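Local coordinates for nucleoprotein (Schmallenberg virus, PDB 4JNG) that encapsidates the viral RNA genome as an oligomer, shielding it from nucleases and forming the helical nucleocapsid that is the template for transcription and replication, at residues G137-L142 with D156-V161. Residues are numbered along the deposited sequence; the frame is centred on the assembly and turned at random.
Sequences GYTMYL and DFYPLV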
ATOM      1  N   GLY B 137     -11.415   1.067 -37.317  1.00 11.04           N
ATOM      2  CA  GLY B 137     -10.757  -0.039 -38.000  1.00 10.38           C
ATOM      3  C   GLY B 137     -10.291  -1.098 -37.022  1.00 10.68           C
ATOM      4  O   GLY B 137      -9.939  -0.799 -35.875  1.00 11.50           O
ATOM      5  N   TYR B 138     -10.288  -2.343 -37.485  1.00 10.68           N
ATOM      6  CA  TYR B 138      -9.960  -3.491 -36.636  1.00  9.27           C
ATOM      7  C   TYR B 138      -8.535  -3.449 -36.068  1.00  7.72           C
ATOM      8  O   TYR B 138      -8.322  -3.878 -34.939  1.00  7.28           O
ATOM      9  CB  TYR B 138     -10.217  -4.814 -37.380  1.00  9.96           C
ATOM     10  CG  TYR B 138      -9.196  -5.151 -38.442  1.00 10.78           C
ATOM     11  CD1 TYR B 138      -9.122  -4.421 -39.627  1.00 12.54           C
ATOM     12  CD2 TYR B 138      -8.303  -6.200 -38.263  1.00 11.06           C
ATOM     13  CE1 TYR B 138      -8.179  -4.722 -40.595  1.00 14.82           C
ATOM     14  CE2 TYR B 138      -7.359  -6.509 -39.225  1.00 12.60           C
ATOM     15  CZ  TYR B 138      -7.300  -5.770 -40.389  1.00 15.61           C
ATOM     16  OH  TYR B 138      -6.363  -6.081 -41.351  1.00 19.56           O
ATOM     17  N   THR B 139      -7.576  -2.911 -36.822  1.00  7.06           N
ATOM     18  CA  THR B 139      -6.175  -2.929 -36.387  1.00  7.25           C
ATOM     19  C   THR B 139      -5.924  -1.986 -35.209  1.00  6.77           C
ATOM     20  O   THR B 139      -5.160  -2.316 -34.313  1.00  6.87           O
ATOM     21  CB  THR B 139      -5.174  -2.610 -37.525  1.00  8.86           C
ATOM     22  OG1 THR B 139      -5.255  -1.228 -37.887  1.00 10.15           O
ATOM     23  CG2 THR B 139      -5.432  -3.472 -38.740  1.00  9.67           C
ATOM     24  N   MET B 140      -6.577  -0.828 -35.201  1.00  7.11           N
ATOM     25  CA  MET B 140      -6.411   0.125 -34.101  1.00  7.38           C
ATOM     26  C   MET B 140      -7.131  -0.353 -32.846  1.00  6.70           C
ATOM     27  O   MET B 140      -6.558  -0.338 -31.747  1.00  7.49           O
ATOM     28  CB  MET B 140      -6.926   1.513 -34.489  1.00  9.33           C
ATOM     29  CG  MET B 140      -6.471   2.583 -33.510  1.00 12.51           C
ATOM     30  SD  MET B 140      -6.885   4.270 -33.980  1.00 17.18           S
ATOM     31  CE  MET B 140      -6.817   5.020 -32.361  1.00 19.74           C
ATOM     32  N   TYR B 141      -8.382  -0.774 -33.029  1.00  5.65           N
ATOM     33  CA  TYR B 141      -9.249  -1.221 -31.943  1.00  5.12           C
ATOM     34  C   TYR B 141      -8.708  -2.463 -31.241  1.00  4.92           C
ATOM     35  O   TYR B 141      -8.700  -2.536 -30.017  1.00  4.71           O
ATOM     36  CB  TYR B 141     -10.658  -1.510 -32.484  1.00  5.11           C
ATOM     37  CG  TYR B 141     -11.691  -1.797 -31.417  1.00  5.00           C
ATOM     38  CD1 TYR B 141     -12.242  -0.769 -30.664  1.00  4.98           C
ATOM     39  CD2 TYR B 141     -12.124  -3.096 -31.164  1.00  5.03           C
ATOM     40  CE1 TYR B 141     -13.187  -1.020 -29.686  1.00  4.99           C
ATOM     41  CE2 TYR B 141     -13.076  -3.357 -30.190  1.00  5.07           C
ATOM     42  CZ  TYR B 141     -13.602  -2.314 -29.454  1.00  5.12           C
ATOM     43  OH  TYR B 141     -14.545  -2.573 -28.480  1.00  5.72           O
ATOM     44  N   LEU B 142      -8.280  -3.448 -32.020  1.00  4.93           N
ATOM     45  CA  LEU B 142      -7.737  -4.670 -31.449  1.00  4.95           C
ATOM     46  C   LEU B 142      -6.303  -4.456 -30.994  1.00  5.06           C
ATOM     47  O   LEU B 142      -5.822  -5.169 -30.119  1.00  5.13           O
ATOM     48  CB  LEU B 142      -7.793  -5.816 -32.454  1.00  4.95           C
ATOM     49  CG  LEU B 142      -9.181  -6.257 -32.910  1.00  4.91           C
ATOM     50  CD1 LEU B 142      -9.019  -7.262 -34.029  1.00  4.92           C
ATOM     51  CD2 LEU B 142      -9.994  -6.852 -31.770  1.00  4.94           C
ATOM     52  N   ASP B 156      -0.342  -3.065 -37.553  1.00  7.99           N
ATOM     53  CA  ASP B 156       0.111  -1.834 -38.196  1.00  9.63           C
ATOM     54  C   ASP B 156       0.642  -0.835 -37.172  1.00  9.77           C
ATOM     55  O   ASP B 156       0.177   0.302 -37.101  1.00 10.07           O
ATOM     56  CB  ASP B 156      -1.042  -1.221 -39.011  1.00 11.47           C
ATOM     57  CG  ASP B 156      -1.450  -2.088 -40.189  1.00 14.59           C
ATOM     58  OD1 ASP B 156      -0.559  -2.603 -40.903  1.00 16.34           O
ATOM     59  OD2 ASP B 156      -2.668  -2.245 -40.415  1.00 18.30           O
ATOM     60  N   PHE B 157       1.587  -1.304 -36.356  1.00 10.23           N
ATOM     61  CA  PHE B 157       2.303  -0.487 -35.363  1.00 10.98           C
ATOM     62  C   PHE B 157       1.459   0.149 -34.252  1.00 11.23           C
ATOM     63  O   PHE B 157       2.001   0.865 -33.416  1.00 12.30           O
ATOM     64  CB  PHE B 157       3.130   0.608 -36.064  1.00 13.21           C
ATOM     65  CG  PHE B 157       4.438   0.121 -36.621  1.00 16.20           C
ATOM     66  CD1 PHE B 157       5.498  -0.173 -35.775  1.00 19.57           C
ATOM     67  CD2 PHE B 157       4.617  -0.024 -37.993  1.00 17.25           C
ATOM     68  CE1 PHE B 157       6.709  -0.617 -36.284  1.00 22.16           C
ATOM     69  CE2 PHE B 157       5.822  -0.466 -38.508  1.00 19.58           C
ATOM     70  CZ  PHE B 157       6.871  -0.764 -37.651  1.00 22.66           C
ATOM     71  N   TYR B 158       0.156  -0.109 -34.204  1.00 11.95           N
ATOM     72  CA  TYR B 158      -0.700   0.602 -33.247  1.00 12.20           C
ATOM     73  C   TYR B 158      -0.335   0.388 -31.770  1.00  9.76           C
ATOM     74  O   TYR B 158      -0.342   1.345 -31.001  1.00 10.61           O
ATOM     75  CB  TYR B 158      -2.188   0.307 -33.497  1.00 14.09           C
ATOM     76  CG  TYR B 158      -2.743   1.124 -34.640  1.00 15.73           C
ATOM     77  CD1 TYR B 158      -2.734   2.515 -34.583  1.00 18.09           C
ATOM     78  CD2 TYR B 158      -3.244   0.521 -35.786  1.00 14.88           C
ATOM     79  CE1 TYR B 158      -3.223   3.281 -35.626  1.00 19.53           C
ATOM     80  CE2 TYR B 158      -3.736   1.282 -36.835  1.00 17.46           C
ATOM     81  CZ  TYR B 158      -3.724   2.660 -36.746  1.00 20.07           C
ATOM     82  OH  TYR B 158      -4.210   3.421 -37.779  1.00 23.87           O
ATOM     83  N   PRO B 159      -0.021  -0.859 -31.367  1.00  5.97           N
ATOM     84  CA  PRO B 159       0.303  -1.085 -29.957  1.00  5.43           C
ATOM     85  C   PRO B 159       1.538  -0.302 -29.490  1.00  5.99           C
ATOM     86  O   PRO B 159       1.582   0.141 -28.350  1.00  5.81           O
ATOM     87  CB  PRO B 159       0.561  -2.597 -29.887  1.00  5.07           C
ATOM     88  CG  PRO B 159      -0.158  -3.163 -31.056  1.00  5.03           C
ATOM     89  CD  PRO B 159      -0.077  -2.118 -32.128  1.00  5.22           C
ATOM     90  N   LEU B 160       2.515  -0.140 -30.378  1.00  7.04           N
ATOM     91  CA  LEU B 160       3.706   0.662 -30.103  1.00  8.72           C
ATOM     92  C   LEU B 160       3.372   2.115 -29.813  1.00 10.17           C
ATOM     93  O   LEU B 160       3.805   2.660 -28.799  1.00 11.09           O
ATOM     94  CB  LEU B 160       4.686   0.602 -31.277  1.00  9.67           C
ATOM     95  CG  LEU B 160       5.860   1.589 -31.215  1.00 11.25           C
ATOM     96  CD1 LEU B 160       6.706   1.374 -29.971  1.00 11.03           C
ATOM     97  CD2 LEU B 160       6.701   1.468 -32.474  1.00 13.73           C
ATOM     98  N   VAL B 161       2.613   2.738 -30.712  1.00 12.62           N
ATOM     99  CA  VAL B 161       2.302   4.164 -30.588  1.00 13.58           C
ATOM    100  C   VAL B 161       1.222   4.416 -29.532  1.00 13.61           C
ATOM    101  O   VAL B 161       1.243   5.451 -28.868  1.00 14.66           O
ATOM    102  CB  VAL B 161       1.933   4.817 -31.945  1.00 14.45           C
ATOM    103  CG1 VAL B 161       3.047   4.596 -32.961  1.00 14.58           C
ATOM    104  CG2 VAL B 161       0.600   4.312 -32.488  1.00 15.53           C
TER
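A Met-aromatic contact between Met140 and Tyr158 joins the short helix 138-142 to the first turn of helix 158-168, two elements separated in sequence by a connection without regular secondary structure. The backbones come closest here, with the CA atoms of Met140 and Tyr158 5.8 Å apart. The methionine runs across one face of the tyrosine ring, the two side chains meeting at about a right angle. Met140 CB sits 3.9 Å from the centroid of the Tyr158 ring and only 8° off its normal, a CH-pi contact over the middle of the face. With CG anti to the backbone N (chi1 -166°) and the chain extended beyond it, the methionine runs from above the ring centre toward its CD1 and CE1 edge. Met140 CG lies 3.9 Å from Tyr158 CD1. Met140 SD approaches obliquely, 4.7 Å from the ring centroid. Asp156 O touches the opposite face near the CD2 side of the rim. Thr139 reaches the edge of the same ring. Its hydroxyl OG1, placed between the backbone N and carbonyl carbon by chi1 of 71°, lies near the ring plane, 3.1 Å from Tyr158 CE2. Thr139 CG2 instead faces the carboxylate of Asp156, 3.5 Å from OD2. Beyond the two segments, Tyr158 touches Ser207 and Val208 of helix 198-209 and Met140 packs on Leu211. Helix 158-168 also carries the RNA-binding Arg166, whose side chain is about 11 Å from that of Met140. Dispersion and the polarisable sulfur dominate the contact, and the Thr139 hydroxyl meets the ring at a C-H edge rather than as a hydrogen-bond partner; methylene groups and sulfur on one face and this oxygen at the edge probably limit the rotation of the Tyr158 ring.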